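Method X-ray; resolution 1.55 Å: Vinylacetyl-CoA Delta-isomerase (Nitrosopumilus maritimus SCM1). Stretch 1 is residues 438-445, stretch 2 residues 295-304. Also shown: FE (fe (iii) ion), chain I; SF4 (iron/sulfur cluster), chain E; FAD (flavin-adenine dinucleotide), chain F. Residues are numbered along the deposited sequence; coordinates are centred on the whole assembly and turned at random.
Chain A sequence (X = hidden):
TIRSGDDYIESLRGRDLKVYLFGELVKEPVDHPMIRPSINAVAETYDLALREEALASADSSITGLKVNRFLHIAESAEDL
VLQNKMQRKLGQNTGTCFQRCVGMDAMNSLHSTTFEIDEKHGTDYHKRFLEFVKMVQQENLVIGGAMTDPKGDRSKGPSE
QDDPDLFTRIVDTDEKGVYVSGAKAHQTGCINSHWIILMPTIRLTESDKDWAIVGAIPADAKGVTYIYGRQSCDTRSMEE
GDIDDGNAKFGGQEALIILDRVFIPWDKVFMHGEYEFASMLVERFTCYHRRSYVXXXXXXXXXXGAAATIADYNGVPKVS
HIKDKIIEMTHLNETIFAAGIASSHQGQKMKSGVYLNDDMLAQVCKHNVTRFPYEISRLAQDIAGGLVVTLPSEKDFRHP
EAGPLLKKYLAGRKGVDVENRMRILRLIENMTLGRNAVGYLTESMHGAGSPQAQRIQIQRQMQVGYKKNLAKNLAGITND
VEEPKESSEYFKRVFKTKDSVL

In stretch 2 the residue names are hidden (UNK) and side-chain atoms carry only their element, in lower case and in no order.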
# COMPACT_ATOMS: atom_id res chain seq x y z
N VAL A 438 11.30 -19.60 3.77
CA VAL A 438 10.22 -20.40 4.32
C VAL A 438 9.74 -19.82 5.64
O VAL A 438 8.56 -19.64 5.86
CB VAL A 438 10.64 -21.87 4.49
CG1 VAL A 438 9.65 -22.67 5.34
CG2 VAL A 438 10.85 -22.46 3.13
N GLY A 439 10.69 -19.50 6.51
CA GLY A 439 10.34 -18.91 7.78
C GLY A 439 10.07 -17.41 7.69
O GLY A 439 9.05 -16.95 8.21
N TYR A 440 10.89 -16.67 6.94
CA TYR A 440 10.74 -15.22 6.99
C TYR A 440 9.44 -14.77 6.31
O TYR A 440 8.82 -13.81 6.74
CB TYR A 440 11.98 -14.55 6.39
CG TYR A 440 11.99 -13.05 6.55
CD1 TYR A 440 11.86 -12.46 7.79
CD2 TYR A 440 11.99 -12.21 5.46
CE1 TYR A 440 11.86 -11.09 7.95
CE2 TYR A 440 11.98 -10.83 5.61
CZ TYR A 440 11.85 -10.25 6.85
OH TYR A 440 11.80 -8.90 7.01
N LEU A 441 9.08 -15.44 5.23
CA LEU A 441 7.90 -15.10 4.46
C LEU A 441 6.73 -16.00 4.82
O LEU A 441 5.77 -15.54 5.44
CB LEU A 441 8.17 -15.08 2.95
CG LEU A 441 9.27 -14.13 2.50
CD1 LEU A 441 9.40 -14.15 0.96
CD2 LEU A 441 9.01 -12.73 2.99
N THR A 442 6.78 -17.27 4.43
CA THR A 442 5.58 -18.07 4.54
C THR A 442 5.16 -18.38 5.99
O THR A 442 3.96 -18.44 6.27
CB THR A 442 5.75 -19.32 3.67
OG1 THR A 442 6.27 -18.96 2.39
CG2 THR A 442 4.39 -19.97 3.43
N GLU A 443 6.11 -18.57 6.91
CA GLU A 443 5.72 -18.77 8.29
C GLU A 443 5.22 -17.46 8.90
O GLU A 443 4.31 -17.46 9.71
CB GLU A 443 6.85 -19.35 9.12
CG GLU A 443 6.28 -20.04 10.35
CD GLU A 443 6.26 -19.25 11.61
OE1 GLU A 443 7.03 -18.25 11.65
OE2 GLU A 443 5.56 -19.69 12.55
N SER A 444 5.75 -16.31 8.46
CA SER A 444 5.16 -15.03 8.83
C SER A 444 3.69 -14.97 8.43
O SER A 444 2.82 -14.45 9.12
CB SER A 444 5.97 -13.85 8.27
OG SER A 444 7.22 -13.78 8.92
N MET A 445 3.38 -15.48 7.23
CA MET A 445 2.02 -15.54 6.74
C MET A 445 1.11 -16.45 7.57
O MET A 445 -0.00 -16.03 7.92
CB MET A 445 2.04 -16.02 5.28
CG MET A 445 0.67 -16.20 4.59
SD MET A 445 -0.31 -14.71 4.54
CE MET A 445 0.56 -13.78 3.27
N UNK A 295 10.40 -12.16 16.77
CA UNK A 295 11.57 -12.88 16.26
C UNK A 295 11.90 -12.42 14.82
O UNK A 295 13.06 -12.26 14.45
s UNK A 295 10.10 -15.04 15.26
c UNK A 295 11.40 -14.39 16.35
N UNK A 296 10.87 -12.13 14.02
CA UNK A 296 11.06 -11.80 12.63
C UNK A 296 11.70 -10.42 12.46
O UNK A 296 12.24 -10.09 11.40
c UNK A 296 8.79 -15.51 11.59
c UNK A 296 9.65 -14.29 11.33
n UNK A 296 9.43 -16.73 11.13
c UNK A 296 8.95 -13.08 11.91
c UNK A 296 9.71 -11.76 11.90
N UNK A 297 11.67 -9.62 13.52
CA UNK A 297 12.34 -8.34 13.49
C UNK A 297 13.86 -8.48 13.58
O UNK A 297 14.58 -7.60 13.08
o UNK A 297 12.13 -7.67 15.84
c UNK A 297 10.31 -7.15 14.37
c UNK A 297 11.80 -7.34 14.50
N UNK A 298 14.33 -9.53 14.26
CA UNK A 298 15.75 -9.84 14.22
C UNK A 298 16.21 -10.30 12.83
O UNK A 298 17.30 -9.94 12.36
N UNK A 299 15.39 -11.10 12.16
CA UNK A 299 15.66 -11.48 10.78
C UNK A 299 15.63 -10.24 9.87
O UNK A 299 16.47 -10.08 9.00
c UNK A 299 13.92 -14.84 10.02
c UNK A 299 14.95 -13.95 10.63
c UNK A 299 14.63 -12.50 10.32
c UNK A 299 15.10 -14.18 12.13
N UNK A 300 14.68 -9.34 10.12
CA UNK A 300 14.63 -8.07 9.41
C UNK A 300 15.92 -7.28 9.56
O UNK A 300 16.42 -6.72 8.59
N UNK A 301 16.47 -7.25 10.80
CA UNK A 301 17.73 -6.54 11.05
C UNK A 301 18.86 -7.12 10.18
O UNK A 301 19.65 -6.40 9.59
o UNK A 301 17.08 -6.38 14.69
c UNK A 301 17.19 -5.93 13.49
o UNK A 301 16.60 -4.91 13.08
c UNK A 301 18.10 -6.68 12.52
N UNK A 302 18.92 -8.45 10.09
CA UNK A 302 19.90 -9.13 9.24
C UNK A 302 19.71 -8.76 7.77
O UNK A 302 20.68 -8.44 7.09
c UNK A 302 20.71 -11.40 8.45
c UNK A 302 20.19 -11.06 10.88
c UNK A 302 19.84 -10.66 9.46
N UNK A 303 18.48 -8.82 7.26
CA UNK A 303 18.19 -8.53 5.86
C UNK A 303 18.54 -7.09 5.51
O UNK A 303 19.07 -6.78 4.46
c UNK A 303 14.99 -9.50 3.93
c UNK A 303 16.40 -8.91 4.09
c UNK A 303 17.36 -9.62 3.21
c UNK A 303 16.77 -8.96 5.57
N UNK A 304 18.22 -6.17 6.42
CA UNK A 304 18.55 -4.76 6.24
C UNK A 304 20.07 -4.61 6.15
O UNK A 304 20.63 -3.95 5.28
c UNK A 304 18.60 -2.55 7.41
c UNK A 304 17.96 -3.92 7.38
c UNK A 304 15.79 -3.37 8.57
c UNK A 304 16.45 -3.87 7.31
FE FE I . 5.22 -19.43 14.45
FE1 SF4 E . 8.03 -18.92 15.48
FE2 SF4 E . 10.07 -17.17 14.92
FE3 SF4 E . 10.55 -19.73 14.91
FE4 SF4 E . 10.25 -18.45 17.25
S1 SF4 E . 11.95 -18.22 15.82
S2 SF4 E . 9.26 -20.49 16.64
S3 SF4 E . 8.55 -16.97 16.66
S4 SF4 E . 9.07 -18.68 13.53
PA FAD F . -5.33 -23.56 5.61
O1A FAD F . -6.18 -23.57 6.82
O2A FAD F . -5.54 -24.63 4.62
O5B FAD F . -5.41 -22.07 5.03
C5B FAD F . -5.41 -21.81 3.61
C4B FAD F . -6.33 -20.65 3.34
O4B FAD F . -7.70 -21.09 3.53
C3B FAD F . -6.16 -19.40 4.22
O3B FAD F . -6.39 -18.22 3.45
C2B FAD F . -7.24 -19.56 5.27
O2B FAD F . -7.69 -18.38 5.92
C1B FAD F . -8.36 -20.22 4.45
N9A FAD F . -9.26 -21.04 5.24
C8A FAD F . -9.03 -22.23 5.89
N7A FAD F . -10.08 -22.74 6.49
C5A FAD F . -11.07 -21.81 6.24
C6A FAD F . -12.43 -21.77 6.62
N6A FAD F . -13.03 -22.75 7.30
N1A FAD F . -13.14 -20.67 6.27
C2A FAD F . -12.53 -19.71 5.55
N3A FAD F . -11.27 -19.65 5.11
C4A FAD F . -10.58 -20.74 5.49
N1 FAD F . 1.63 -25.35 13.68
C2 FAD F . 1.90 -26.03 14.85
O2 FAD F . 1.01 -26.56 15.53
N3 FAD F . 3.20 -26.06 15.32
C4 FAD F . 4.29 -25.51 14.72
O4 FAD F . 5.42 -25.68 15.15
C4X FAD F . 4.01 -24.88 13.44
N5 FAD F . 5.02 -24.33 12.76
C5X FAD F . 4.78 -23.94 11.46
C6 FAD F . 5.84 -23.58 10.62
C7 FAD F . 5.64 -23.23 9.29
C7M FAD F . 6.82 -22.95 8.39
C8 FAD F . 4.32 -23.09 8.81
C8M FAD F . 4.07 -22.60 7.42
C9 FAD F . 3.25 -23.35 9.64
C9A FAD F . 3.47 -23.81 10.96
N10 FAD F . 2.42 -24.21 11.79
C10 FAD F . 2.64 -24.84 13.01
C1' FAD F . 1.10 -24.32 11.14
C2' FAD F . 0.27 -23.07 10.99
O2' FAD F . -0.35 -22.81 12.25
C3' FAD F . -0.80 -23.28 9.90
O3' FAD F . -0.10 -23.32 8.67
C4' FAD F . -1.95 -22.27 9.91
O4' FAD F . -2.80 -22.47 11.04
C5' FAD F . -2.80 -22.34 8.65
O5' FAD F . -3.33 -23.65 8.50
P FAD F . -3.11 -24.46 7.19
O1P FAD F . -1.70 -24.58 6.84
O2P FAD F . -3.91 -25.70 7.33
O3P FAD F . -3.76 -23.60 6.01
O HOH W 1 10.97 -8.32 9.51

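Position 295 carries one carbon and then one sulfur, and that sulfur lies 2.2 Å from FE2 of the SF4 cluster. A one-carbon side chain ending in a sulfur that ligates cluster iron is Cys295; it stays clear of stretch 1 and serves the metal.

Position 296 has four carbons in a row ending in a nitrogen. The chain leaves toward stretch 1, and its terminal nitrogen sits 2.9 Å from Glu443 OE1 and 3.0 Å from Gly439 O. An unbranched chain with a terminal amine is Lys296. NZ donates to both oxygens, and the first bond is also a salt bridge, although the placement of OE1 is less sure. Along the way, Lys296 CD packs 3.5 Å from Ser444 OG.

Position 297 has one carbon carrying an oxygen and a carbon, a beta-branched hydroxyl: Thr297. It points away from stretch 1. Position 298 has no side-chain atoms, so it is Gly298, again without contact.

Position 299 shows four carbons forked at the second; its CB leaves toward stretch 1 and lies 3.8 Å from Tyr440 CD1. This is Leu299.

Position 300 lacks a side chain, and its CA is 3.8 Å from Tyr440 OH: Gly300. The phenol end rests against this bare backbone, and an ideal CB on Gly300 would lie 3.7 Å from Tyr440 OH, a contact distance.

Position 301 has two carbons, the second carrying two oxygens. This carboxylate is Asp301, hydrogen-bonded elsewhere in the structure. Position 302, one carbon carrying two more, is Val302, out of reach.

Position 303 has four carbons forked at the second and points toward stretch 1, where a terminal carbon lies 3.7 Å from Tyr440 CE2: Leu303, the carbon being CD2. Position 304 has four carbons forked at the first, with one arm two carbons long: Ile304, out of reach.

The rule here is one large knob beside one long polar arm. The helices run at 145° with axes 10.6 Å apart at closest approach, and Tyr440 bridges the gap, its side chain seated among Lys296, Leu299, Gly300 and Leu303. Its CB points sideways, yet the end of the ring comes nearer. Lys296 O meets the ring edge, 3.6 Å from Tyr440 CE1, while a water accepts from Tyr440 OH at 2.7 Å and donates to Lys296 O at 2.9 Å, tying the phenol to the opposing backbone. The wider pi-type turn at 438-443 includes Gly439 and Glu443, whose oxygens both receive Lys296 NZ. Glu443 OE2 binds FE at 1.9 Å, so the lysine's salt-bridge partner is also a metal ligand.

Stretch 2 295-304: CKTGLGDVLI
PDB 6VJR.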